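Long-range contact in adenylate isopentenyltransferase (Humulus lupulus, PDB 3A8T), which transfers an isopentenyl group from dimethylallyl diphosphate to ATP, ADP or AMP, a step in making the plant hormones called cytokinins: residues 66-78 and 95-109. Sequence-based numbering, arbitrary orientation.
Sequences LEVINSDKMQVYK and VPHHLLGEVDPARGE. With ATP (adenosine-5'-triphosphate), chain B.
The edge of the parallel sheet is where strand 66-70 meets the short outermost strand 97-98, Val68 pairing with His97 and Ile69 with His98. Three backbone bonds establish the parallel register: Val68 N to Pro96 O, His98 N to Val68 O and Asn70 N to His98 O, the last almost straight at 177°. Flanking them, His98 NE2 donates to Glu67 OE1 at 2.8 Å; carboxylate and imidazole are nearly coplanar, OE1 lies in the ring plane of His98, and Arg129 adds a salt bridge to the same oxygen. The parallel pairing of Val68 with His97 sets Val68 CB over one face of the His97 ring, 3.9 Å from the centroid, a CH-pi contact, and CG1, anti to the backbone N of Val68, lies 3.6 Å from His97 ND1.

Past the strands, the type I turn Met74-Tyr77 meets the loop after Leu99. Gln75 O accepts from Gly101 N at 2.8 Å. Val76 O takes Val103 N at 3.0 Å and, weakly, Glu102 N, while Lys78 N returns a bond to Val103 O. Tyr77 runs obliquely across Val103, CD1 lying 3.9 Å from CG1, and its hydroxyl is bonded to Leu110 N. Lys78 NZ forms a salt bridge with Asp104 OD2 (3.5 Å).

The residues leading into this turn bind the nucleotide: Asp72 OD1 accepts from Met74 N, an Asx turn, and from Gln75 N, the two amides coming from opposite faces of the carboxylate plane, while OD2 accepts ATP N6 at 3.3 Å in a straight line (179°). With an alanine in place of Asp72, the adenine amino group and the amides of Met74 and Gln75 would probably lose this shared acceptor group. Lys73 NZ donates to O2G of the gamma-phosphate, contributing to a nucleotide site just beyond the C-terminal end of strand 66-70, as expected of the P-loop NTPase-like fold of IPP transferases.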
ATOM      1  N   LEU A  66      -5.119  12.604 -15.297  1.00 25.67           N
ATOM      2  CA  LEU A  66      -4.283  11.435 -15.109  1.00 24.31           C
ATOM      3  C   LEU A  66      -5.068  10.173 -14.746  1.00 21.86           C
ATOM      4  O   LEU A  66      -6.274  10.210 -14.578  1.00 22.67           O
ATOM      5  CB  LEU A  66      -3.171  11.774 -14.086  1.00 22.61           C
ATOM      6  CG  LEU A  66      -3.520  11.960 -12.614  1.00 23.27           C
ATOM      7  CD1 LEU A  66      -3.660  10.604 -11.972  1.00 21.10           C
ATOM      8  CD2 LEU A  66      -2.455  12.778 -11.893  1.00 21.14           C
ATOM      9  N   GLU A  67      -4.382   9.051 -14.684  1.00 20.35           N
ATOM     10  CA  GLU A  67      -5.020   7.782 -14.351  1.00 20.95           C
ATOM     11  C   GLU A  67      -3.955   7.068 -13.525  1.00 20.92           C
ATOM     12  O   GLU A  67      -2.740   7.225 -13.742  1.00 19.34           O
ATOM     13  CB  GLU A  67      -5.383   6.934 -15.617  1.00 22.16           C
ATOM     14  CG  GLU A  67      -6.196   7.693 -16.727  1.00 26.14           C
ATOM     15  CD  GLU A  67      -7.047   6.773 -17.685  1.00 29.48           C
ATOM     16  OE1 GLU A  67      -7.057   5.537 -17.487  1.00 31.07           O
ATOM     17  OE2 GLU A  67      -7.699   7.284 -18.653  1.00 29.67           O
ATOM     18  N   VAL A  68      -4.429   6.266 -12.586  1.00 22.15           N
ATOM     19  CA  VAL A  68      -3.563   5.562 -11.674  1.00 21.35           C
ATOM     20  C   VAL A  68      -3.386   4.085 -11.932  1.00 21.48           C
ATOM     21  O   VAL A  68      -4.327   3.373 -12.251  1.00 21.99           O
ATOM     22  CB  VAL A  68      -4.065   5.773 -10.188  1.00 21.85           C
ATOM     23  CG1 VAL A  68      -3.400   4.792  -9.266  1.00 23.70           C
ATOM     24  CG2 VAL A  68      -3.763   7.191  -9.716  1.00 20.38           C
ATOM     25  N   ILE A  69      -2.148   3.646 -11.781  1.00 21.32           N
ATOM     26  CA  ILE A  69      -1.787   2.229 -11.885  1.00 21.10           C
ATOM     27  C   ILE A  69      -1.294   1.905 -10.489  1.00 21.19           C
ATOM     28  O   ILE A  69      -0.407   2.570  -9.975  1.00 22.34           O
ATOM     29  CB  ILE A  69      -0.631   1.979 -12.863  1.00 20.01           C
ATOM     30  CG1 ILE A  69      -1.020   2.490 -14.258  1.00 18.69           C
ATOM     31  CG2 ILE A  69      -0.275   0.517 -12.847  1.00 17.83           C
ATOM     32  CD1 ILE A  69       0.064   2.441 -15.336  1.00 17.61           C
ATOM     33  N   ASN A  70      -1.921   0.933  -9.857  1.00 20.74           N
ATOM     34  CA  ASN A  70      -1.539   0.498  -8.522  1.00 21.68           C
ATOM     35  C   ASN A  70      -0.303  -0.379  -8.606  1.00 22.94           C
ATOM     36  O   ASN A  70      -0.271  -1.291  -9.424  1.00 22.45           O
ATOM     37  CB  ASN A  70      -2.641  -0.338  -7.908  1.00 20.86           C
ATOM     38  CG  ASN A  70      -2.170  -1.090  -6.698  1.00 20.53           C
ATOM     39  OD1 ASN A  70      -2.180  -2.301  -6.660  1.00 21.83           O
ATOM     40  ND2 ASN A  70      -1.745  -0.369  -5.714  1.00 18.71           N
ATOM     41  N   SER A  71       0.703  -0.103  -7.764  1.00 25.28           N
ATOM     42  CA  SER A  71       1.961  -0.884  -7.709  1.00 26.10           C
ATOM     43  C   SER A  71       2.151  -1.599  -6.363  1.00 26.61           C
ATOM     44  O   SER A  71       3.224  -2.099  -6.065  1.00 27.77           O
ATOM     45  CB  SER A  71       3.181   0.000  -7.972  1.00 24.97           C
ATOM     46  OG  SER A  71       3.240   1.056  -7.047  1.00 25.60           O
ATOM     47  N   ASP A  72       1.108  -1.620  -5.545  1.00 27.17           N
ATOM     48  CA  ASP A  72       1.151  -2.317  -4.259  1.00 26.77           C
ATOM     49  C   ASP A  72       0.758  -3.784  -4.589  1.00 26.14           C
ATOM     50  O   ASP A  72      -0.293  -4.067  -5.147  1.00 25.57           O
ATOM     51  CB  ASP A  72       0.190  -1.626  -3.316  1.00 27.77           C
ATOM     52  CG  ASP A  72       0.053  -2.330  -2.011  1.00 30.92           C
ATOM     53  OD1 ASP A  72      -0.329  -3.515  -2.008  1.00 33.32           O
ATOM     54  OD2 ASP A  72       0.314  -1.690  -0.976  1.00 31.98           O
ATOM     55  N   LYS A  73       1.638  -4.722  -4.304  1.00 27.20           N
ATOM     56  CA  LYS A  73       1.365  -6.100  -4.674  1.00 27.39           C
ATOM     57  C   LYS A  73       0.229  -6.852  -3.951  1.00 27.01           C
ATOM     58  O   LYS A  73      -0.222  -7.882  -4.446  1.00 24.70           O
ATOM     59  CB  LYS A  73       2.677  -6.920  -4.657  1.00 29.64           C
ATOM     60  CG  LYS A  73       3.203  -7.305  -3.297  1.00 32.25           C
ATOM     61  CD  LYS A  73       4.461  -8.181  -3.460  1.00 34.36           C
ATOM     62  CE  LYS A  73       4.757  -8.984  -2.182  1.00 34.87           C
ATOM     63  NZ  LYS A  73       5.939  -9.841  -2.275  1.00 33.38           N
ATOM     64  N   MET A  74      -0.232  -6.349  -2.803  1.00 24.97           N
ATOM     65  CA  MET A  74      -1.356  -6.987  -2.128  1.00 23.06           C
ATOM     66  C   MET A  74      -2.657  -6.392  -2.699  1.00 25.09           C
ATOM     67  O   MET A  74      -3.663  -7.088  -2.871  1.00 25.31           O
ATOM     68  CB  MET A  74      -1.289  -6.763  -0.603  1.00 21.42           C
ATOM     69  CG  MET A  74      -0.238  -7.625   0.122  1.00 20.14           C
ATOM     70  SD  MET A  74      -0.552  -9.435  -0.194  1.00 21.40           S
ATOM     71  CE  MET A  74       0.775  -9.779  -1.274  1.00 16.74           C
ATOM     72  N   GLN A  75      -2.617  -5.099  -3.019  1.00 25.05           N
ATOM     73  CA  GLN A  75      -3.763  -4.379  -3.529  1.00 22.02           C
ATOM     74  C   GLN A  75      -4.210  -4.763  -4.919  1.00 22.77           C
ATOM     75  O   GLN A  75      -5.240  -4.266  -5.381  1.00 21.07           O
ATOM     76  CB  GLN A  75      -3.494  -2.870  -3.476  1.00 22.59           C
ATOM     77  CG  GLN A  75      -3.466  -2.342  -2.061  1.00 22.85           C
ATOM     78  CD  GLN A  75      -3.500  -0.854  -1.963  1.00 23.64           C
ATOM     79  OE1 GLN A  75      -3.630  -0.153  -2.947  1.00 24.33           O
ATOM     80  NE2 GLN A  75      -3.396  -0.359  -0.768  1.00 21.90           N
ATOM     81  N   VAL A  76      -3.450  -5.638  -5.577  1.00 21.65           N
ATOM     82  CA  VAL A  76      -3.796  -6.023  -6.922  1.00 22.17           C
ATOM     83  C   VAL A  76      -4.911  -7.044  -6.853  1.00 23.37           C
ATOM     84  O   VAL A  76      -5.624  -7.214  -7.809  1.00 24.09           O
ATOM     85  CB  VAL A  76      -2.576  -6.654  -7.755  1.00 22.29           C
ATOM     86  CG1 VAL A  76      -1.501  -5.634  -7.963  1.00 20.84           C
ATOM     87  CG2 VAL A  76      -1.958  -7.904  -7.042  1.00 22.84           C
ATOM     88  N   TYR A  77      -5.075  -7.698  -5.712  1.00 22.90           N
ATOM     89  CA  TYR A  77      -6.069  -8.742  -5.577  1.00 23.33           C
ATOM     90  C   TYR A  77      -7.395  -8.214  -5.153  1.00 26.43           C
ATOM     91  O   TYR A  77      -7.435  -7.273  -4.390  1.00 28.08           O
ATOM     92  CB  TYR A  77      -5.629  -9.756  -4.538  1.00 22.12           C
ATOM     93  CG  TYR A  77      -4.285 -10.392  -4.823  1.00 22.51           C
ATOM     94  CD1 TYR A  77      -4.124 -11.284  -5.875  1.00 21.77           C
ATOM     95  CD2 TYR A  77      -3.168 -10.065  -4.066  1.00 19.78           C
ATOM     96  CE1 TYR A  77      -2.879 -11.824  -6.162  1.00 22.37           C
ATOM     97  CE2 TYR A  77      -1.922 -10.601  -4.341  1.00 20.73           C
ATOM     98  CZ  TYR A  77      -1.784 -11.473  -5.384  1.00 20.50           C
ATOM     99  OH  TYR A  77      -0.566 -11.990  -5.676  1.00 21.29           O
ATOM    100  N   LYS A  78      -8.483  -8.812  -5.652  1.00 29.01           N
ATOM    101  CA  LYS A  78      -9.837  -8.426  -5.251  1.00 31.67           C
ATOM    102  C   LYS A  78      -9.935  -9.005  -3.844  1.00 32.00           C
ATOM    103  O   LYS A  78      -9.499 -10.133  -3.596  1.00 34.75           O
ATOM    104  CB  LYS A  78     -10.891  -9.107  -6.129  1.00 34.08           C
ATOM    105  CG  LYS A  78     -10.536  -9.191  -7.615  1.00 39.50           C
ATOM    106  CD  LYS A  78     -11.437 -10.166  -8.343  1.00 42.47           C
ATOM    107  CE  LYS A  78     -11.407 -11.541  -7.631  1.00 46.06           C
ATOM    108  NZ  LYS A  78     -12.641 -12.438  -7.762  1.00 46.74           N
ATOM    109  N   VAL A  95     -11.192   9.347 -10.396  1.00 19.86           N
ATOM    110  CA  VAL A  95      -9.977   9.024 -11.176  1.00 21.92           C
ATOM    111  C   VAL A  95      -9.964   7.563 -11.613  1.00 22.32           C
ATOM    112  O   VAL A  95     -10.328   6.688 -10.847  1.00 23.97           O
ATOM    113  CB  VAL A  95      -8.713   9.304 -10.361  1.00 21.35           C
ATOM    114  CG1 VAL A  95      -7.484   8.883 -11.099  1.00 17.86           C
ATOM    115  CG2 VAL A  95      -8.679  10.771 -10.028  1.00 22.13           C
ATOM    116  N   PRO A  96      -9.551   7.276 -12.853  1.00 24.31           N
ATOM    117  CA  PRO A  96      -9.534   5.846 -13.265  1.00 25.97           C
ATOM    118  C   PRO A  96      -8.355   5.062 -12.668  1.00 24.84           C
ATOM    119  O   PRO A  96      -7.237   5.514 -12.703  1.00 25.91           O
ATOM    120  CB  PRO A  96      -9.457   5.927 -14.788  1.00 26.37           C
ATOM    121  CG  PRO A  96     -10.020   7.383 -15.093  1.00 25.10           C
ATOM    122  CD  PRO A  96      -9.339   8.156 -14.016  1.00 23.76           C
ATOM    123  N   HIS A  97      -8.602   3.912 -12.077  1.00 24.23           N
ATOM    124  CA  HIS A  97      -7.502   3.132 -11.502  1.00 23.48           C
ATOM    125  C   HIS A  97      -7.341   1.820 -12.216  1.00 23.59           C
ATOM    126  O   HIS A  97      -8.327   1.254 -12.669  1.00 25.41           O
ATOM    127  CB  HIS A  97      -7.714   2.830  -9.993  1.00 22.30           C
ATOM    128  CG  HIS A  97      -7.618   4.041  -9.131  1.00 21.89           C
ATOM    129  ND1 HIS A  97      -6.746   4.134  -8.067  1.00 23.02           N
ATOM    130  CD2 HIS A  97      -8.226   5.247  -9.221  1.00 20.91           C
ATOM    131  CE1 HIS A  97      -6.824   5.344  -7.541  1.00 19.27           C
ATOM    132  NE2 HIS A  97      -7.710   6.038  -8.223  1.00 22.05           N
ATOM    133  N   HIS A  98      -6.096   1.342 -12.289  1.00 23.65           N
ATOM    134  CA  HIS A  98      -5.746   0.077 -12.917  1.00 23.06           C
ATOM    135  C   HIS A  98      -4.915  -0.809 -11.978  1.00 24.21           C
ATOM    136  O   HIS A  98      -4.199  -0.322 -11.125  1.00 23.66           O
ATOM    137  CB  HIS A  98      -4.964   0.362 -14.184  1.00 23.79           C
ATOM    138  CG  HIS A  98      -5.604   1.398 -15.050  1.00 25.35           C
ATOM    139  ND1 HIS A  98      -6.496   1.086 -16.056  1.00 24.40           N
ATOM    140  CD2 HIS A  98      -5.501   2.748 -15.043  1.00 24.28           C
ATOM    141  CE1 HIS A  98      -6.911   2.197 -16.633  1.00 25.20           C
ATOM    142  NE2 HIS A  98      -6.320   3.220 -16.038  1.00 25.07           N
ATOM    143  N   LEU A  99      -5.022  -2.117 -12.155  1.00 25.51           N
ATOM    144  CA  LEU A  99      -4.280  -3.065 -11.359  1.00 26.02           C
ATOM    145  C   LEU A  99      -4.656  -2.907  -9.896  1.00 25.55           C
ATOM    146  O   LEU A  99      -3.843  -3.115  -8.991  1.00 26.35           O
ATOM    147  CB  LEU A  99      -2.780  -2.856 -11.560  1.00 27.72           C
ATOM    148  CG  LEU A  99      -2.044  -3.185 -12.869  1.00 30.27           C
ATOM    149  CD1 LEU A  99      -1.122  -4.297 -12.600  1.00 29.78           C
ATOM    150  CD2 LEU A  99      -2.973  -3.541 -13.997  1.00 31.13           C
ATOM    151  N   LEU A 100      -5.905  -2.538  -9.659  1.00 25.81           N
ATOM    152  CA  LEU A 100      -6.377  -2.364  -8.286  1.00 26.15           C
ATOM    153  C   LEU A 100      -7.580  -3.219  -8.002  1.00 27.15           C
ATOM    154  O   LEU A 100      -8.690  -2.935  -8.441  1.00 28.40           O
ATOM    155  CB  LEU A 100      -6.695  -0.894  -7.989  1.00 23.09           C
ATOM    156  CG  LEU A 100      -7.204  -0.591  -6.562  1.00 24.06           C
ATOM    157  CD1 LEU A 100      -6.253  -1.089  -5.513  1.00 19.97           C
ATOM    158  CD2 LEU A 100      -7.420   0.930  -6.401  1.00 21.38           C
ATOM    159  N   GLY A 101      -7.328  -4.301  -7.295  1.00 28.87           N
ATOM    160  CA  GLY A 101      -8.382  -5.218  -6.882  1.00 30.42           C
ATOM    161  C   GLY A 101      -9.047  -5.964  -8.002  1.00 32.56           C
ATOM    162  O   GLY A 101     -10.252  -6.217  -7.930  1.00 34.57           O
ATOM    163  N   GLU A 102      -8.291  -6.345  -9.021  1.00 31.81           N
ATOM    164  CA  GLU A 102      -8.908  -7.046 -10.112  1.00 33.75           C
ATOM    165  C   GLU A 102      -8.342  -8.428 -10.356  1.00 33.67           C
ATOM    166  O   GLU A 102      -8.813  -9.113 -11.244  1.00 34.18           O
ATOM    167  CB  GLU A 102      -8.796  -6.235 -11.404  1.00 37.19           C
ATOM    168  CG  GLU A 102      -9.440  -4.854 -11.374  1.00 41.23           C
ATOM    169  CD  GLU A 102      -9.271  -4.116 -12.689  1.00 43.65           C
ATOM    170  OE1 GLU A 102      -9.906  -4.543 -13.681  1.00 46.25           O
ATOM    171  OE2 GLU A 102      -8.507  -3.122 -12.737  1.00 43.73           O
ATOM    172  N   VAL A 103      -7.326  -8.830  -9.608  1.00 32.18           N
ATOM    173  CA  VAL A 103      -6.747 -10.159  -9.765  1.00 30.90           C
ATOM    174  C   VAL A 103      -7.454 -11.117  -8.796  1.00 30.25           C
ATOM    175  O   VAL A 103      -7.652 -10.796  -7.654  1.00 29.07           O
ATOM    176  CB  VAL A 103      -5.227 -10.139  -9.472  1.00 31.10           C
ATOM    177  CG1 VAL A 103      -4.631 -11.543  -9.696  1.00 30.76           C
ATOM    178  CG2 VAL A 103      -4.541  -9.084 -10.349  1.00 28.58           C
ATOM    179  N   ASP A 104      -7.865 -12.284  -9.265  1.00 31.75           N
ATOM    180  CA  ASP A 104      -8.556 -13.240  -8.414  1.00 31.63           C
ATOM    181  C   ASP A 104      -7.540 -13.987  -7.599  1.00 32.21           C
ATOM    182  O   ASP A 104      -6.772 -14.787  -8.119  1.00 32.23           O
ATOM    183  CB  ASP A 104      -9.367 -14.232  -9.244  1.00 33.99           C
ATOM    184  CG  ASP A 104     -10.226 -15.155  -8.381  1.00 36.76           C
ATOM    185  OD1 ASP A 104      -9.794 -15.506  -7.247  1.00 34.84           O
ATOM    186  OD2 ASP A 104     -11.341 -15.527  -8.844  1.00 38.76           O
ATOM    187  N   PRO A 105      -7.506 -13.726  -6.290  1.00 33.06           N
ATOM    188  CA  PRO A 105      -6.546 -14.402  -5.410  1.00 33.58           C
ATOM    189  C   PRO A 105      -6.500 -15.941  -5.619  1.00 35.44           C
ATOM    190  O   PRO A 105      -5.444 -16.574  -5.516  1.00 33.71           O
ATOM    191  CB  PRO A 105      -7.019 -13.992  -4.012  1.00 32.83           C
ATOM    192  CG  PRO A 105      -8.456 -13.620  -4.206  1.00 33.40           C
ATOM    193  CD  PRO A 105      -8.447 -12.903  -5.520  1.00 31.54           C
ATOM    194  N   ALA A 106      -7.656 -16.527  -5.922  1.00 36.90           N
ATOM    195  CA  ALA A 106      -7.740 -17.961  -6.167  1.00 38.69           C
ATOM    196  C   ALA A 106      -6.725 -18.400  -7.199  1.00 38.68           C
ATOM    197  O   ALA A 106      -6.164 -19.473  -7.047  1.00 40.72           O
ATOM    198  CB  ALA A 106      -9.144 -18.350  -6.637  1.00 37.63           C
ATOM    199  N   ARG A 107      -6.472 -17.584  -8.224  1.00 38.86           N
ATOM    200  CA  ARG A 107      -5.509 -17.952  -9.276  1.00 41.56           C
ATOM    201  C   ARG A 107      -3.998 -17.919  -8.945  1.00 41.20           C
ATOM    202  O   ARG A 107      -3.163 -18.086  -9.847  1.00 39.53           O
ATOM    203  CB  ARG A 107      -5.725 -17.111 -10.537  1.00 43.99           C
ATOM    204  CG  ARG A 107      -7.127 -17.173 -11.061  1.00 46.42           C
ATOM    205  CD  ARG A 107      -7.196 -16.734 -12.505  1.00 49.99           C
ATOM    206  NE  ARG A 107      -8.509 -16.186 -12.776  1.00 53.39           N
ATOM    207  CZ  ARG A 107      -9.633 -16.771 -12.366  1.00 56.85           C
ATOM    208  NH1 ARG A 107      -9.577 -17.926 -11.683  1.00 57.92           N
ATOM    209  NH2 ARG A 107     -10.808 -16.181 -12.584  1.00 56.40           N
ATOM    210  N   GLY A 108      -3.666 -17.733  -7.664  1.00 41.02           N
ATOM    211  CA  GLY A 108      -2.272 -17.690  -7.236  1.00 41.12           C
ATOM    212  C   GLY A 108      -1.619 -16.307  -7.190  1.00 40.23           C
ATOM    213  O   GLY A 108      -2.254 -15.264  -7.299  1.00 40.07           O
ATOM    214  N   GLU A 109      -0.311 -16.295  -7.059  1.00 39.03           N
ATOM    215  CA  GLU A 109       0.365 -15.036  -6.973  1.00 38.28           C
ATOM    216  C   GLU A 109       0.519 -14.315  -8.324  1.00 37.07           C
ATOM    217  O   GLU A 109       0.709 -14.931  -9.360  1.00 35.65           O
ATOM    218  CB  GLU A 109       1.726 -15.256  -6.311  1.00 38.41           C
ATOM    219  CG  GLU A 109       2.226 -14.026  -5.583  1.00 41.51           C
ATOM    220  CD  GLU A 109       3.317 -14.321  -4.541  1.00 43.01           C
ATOM    221  OE1 GLU A 109       3.032 -14.955  -3.488  1.00 40.10           O
ATOM    222  OE2 GLU A 109       4.478 -13.898  -4.798  1.00 45.02           O
TER
HETATM  223  PG  ATP B 800       9.232  -8.415  -0.782  1.00 48.05           P
HETATM  224  O1G ATP B 800       9.574  -8.829  -2.179  1.00 48.83           O
HETATM  225  O2G ATP B 800       8.242  -9.553  -0.163  1.00 47.02           O
HETATM  226  O3G ATP B 800      10.562  -8.346   0.130  1.00 48.63           O
HETATM  227  PB  ATP B 800       8.134  -6.262  -2.104  1.00 31.98           P
HETATM  228  O1B ATP B 800       9.136  -5.364  -2.591  1.00 34.73           O
HETATM  229  O2B ATP B 800       7.935  -7.386  -3.157  1.00 34.85           O
HETATM  230  O3B ATP B 800       8.548  -6.897  -0.699  1.00 41.04           O
HETATM  231  PA  ATP B 800       6.209  -4.941  -0.522  1.00 28.06           P
HETATM  232  O1A ATP B 800       7.237  -4.387   0.346  1.00 25.62           O
HETATM  233  O2A ATP B 800       5.139  -3.749  -0.790  1.00 29.31           O
HETATM  234  O3A ATP B 800       6.737  -5.437  -2.004  1.00 32.49           O
HETATM  235  O5' ATP B 800       5.328  -6.096   0.208  1.00 28.79           O
HETATM  236  C5' ATP B 800       6.092  -6.986   0.975  1.00 26.02           C
HETATM  237  C4' ATP B 800       5.146  -7.612   1.981  1.00 25.79           C
HETATM  238  O4' ATP B 800       4.575  -6.573   2.785  1.00 25.90           O
HETATM  239  C3' ATP B 800       3.926  -8.336   1.361  1.00 26.66           C
HETATM  240  O3' ATP B 800       4.243  -9.690   1.048  1.00 29.71           O
HETATM  241  C2' ATP B 800       2.864  -8.192   2.464  1.00 24.24           C
HETATM  242  O2' ATP B 800       2.995  -9.212   3.393  1.00 26.76           O
HETATM  243  C1' ATP B 800       3.156  -6.855   3.105  1.00 24.27           C
HETATM  244  N9  ATP B 800       2.268  -5.799   2.543  1.00 24.81           N
HETATM  245  C8  ATP B 800       2.579  -4.912   1.514  1.00 26.13           C
HETATM  246  N7  ATP B 800       1.529  -4.182   1.197  1.00 28.54           N
HETATM  247  C5  ATP B 800       0.481  -4.538   1.992  1.00 27.22           C
HETATM  248  C6  ATP B 800      -0.907  -4.139   2.138  1.00 27.05           C
HETATM  249  N6  ATP B 800      -1.483  -3.171   1.354  1.00 25.58           N
HETATM  250  N1  ATP B 800      -1.647  -4.758   3.083  1.00 25.98           N
HETATM  251  C2  ATP B 800      -1.133  -5.701   3.862  1.00 25.07           C
HETATM  252  N3  ATP B 800       0.135  -6.107   3.764  1.00 23.79           N
HETATM  253  C4  ATP B 800       0.963  -5.582   2.875  1.00 24.83           C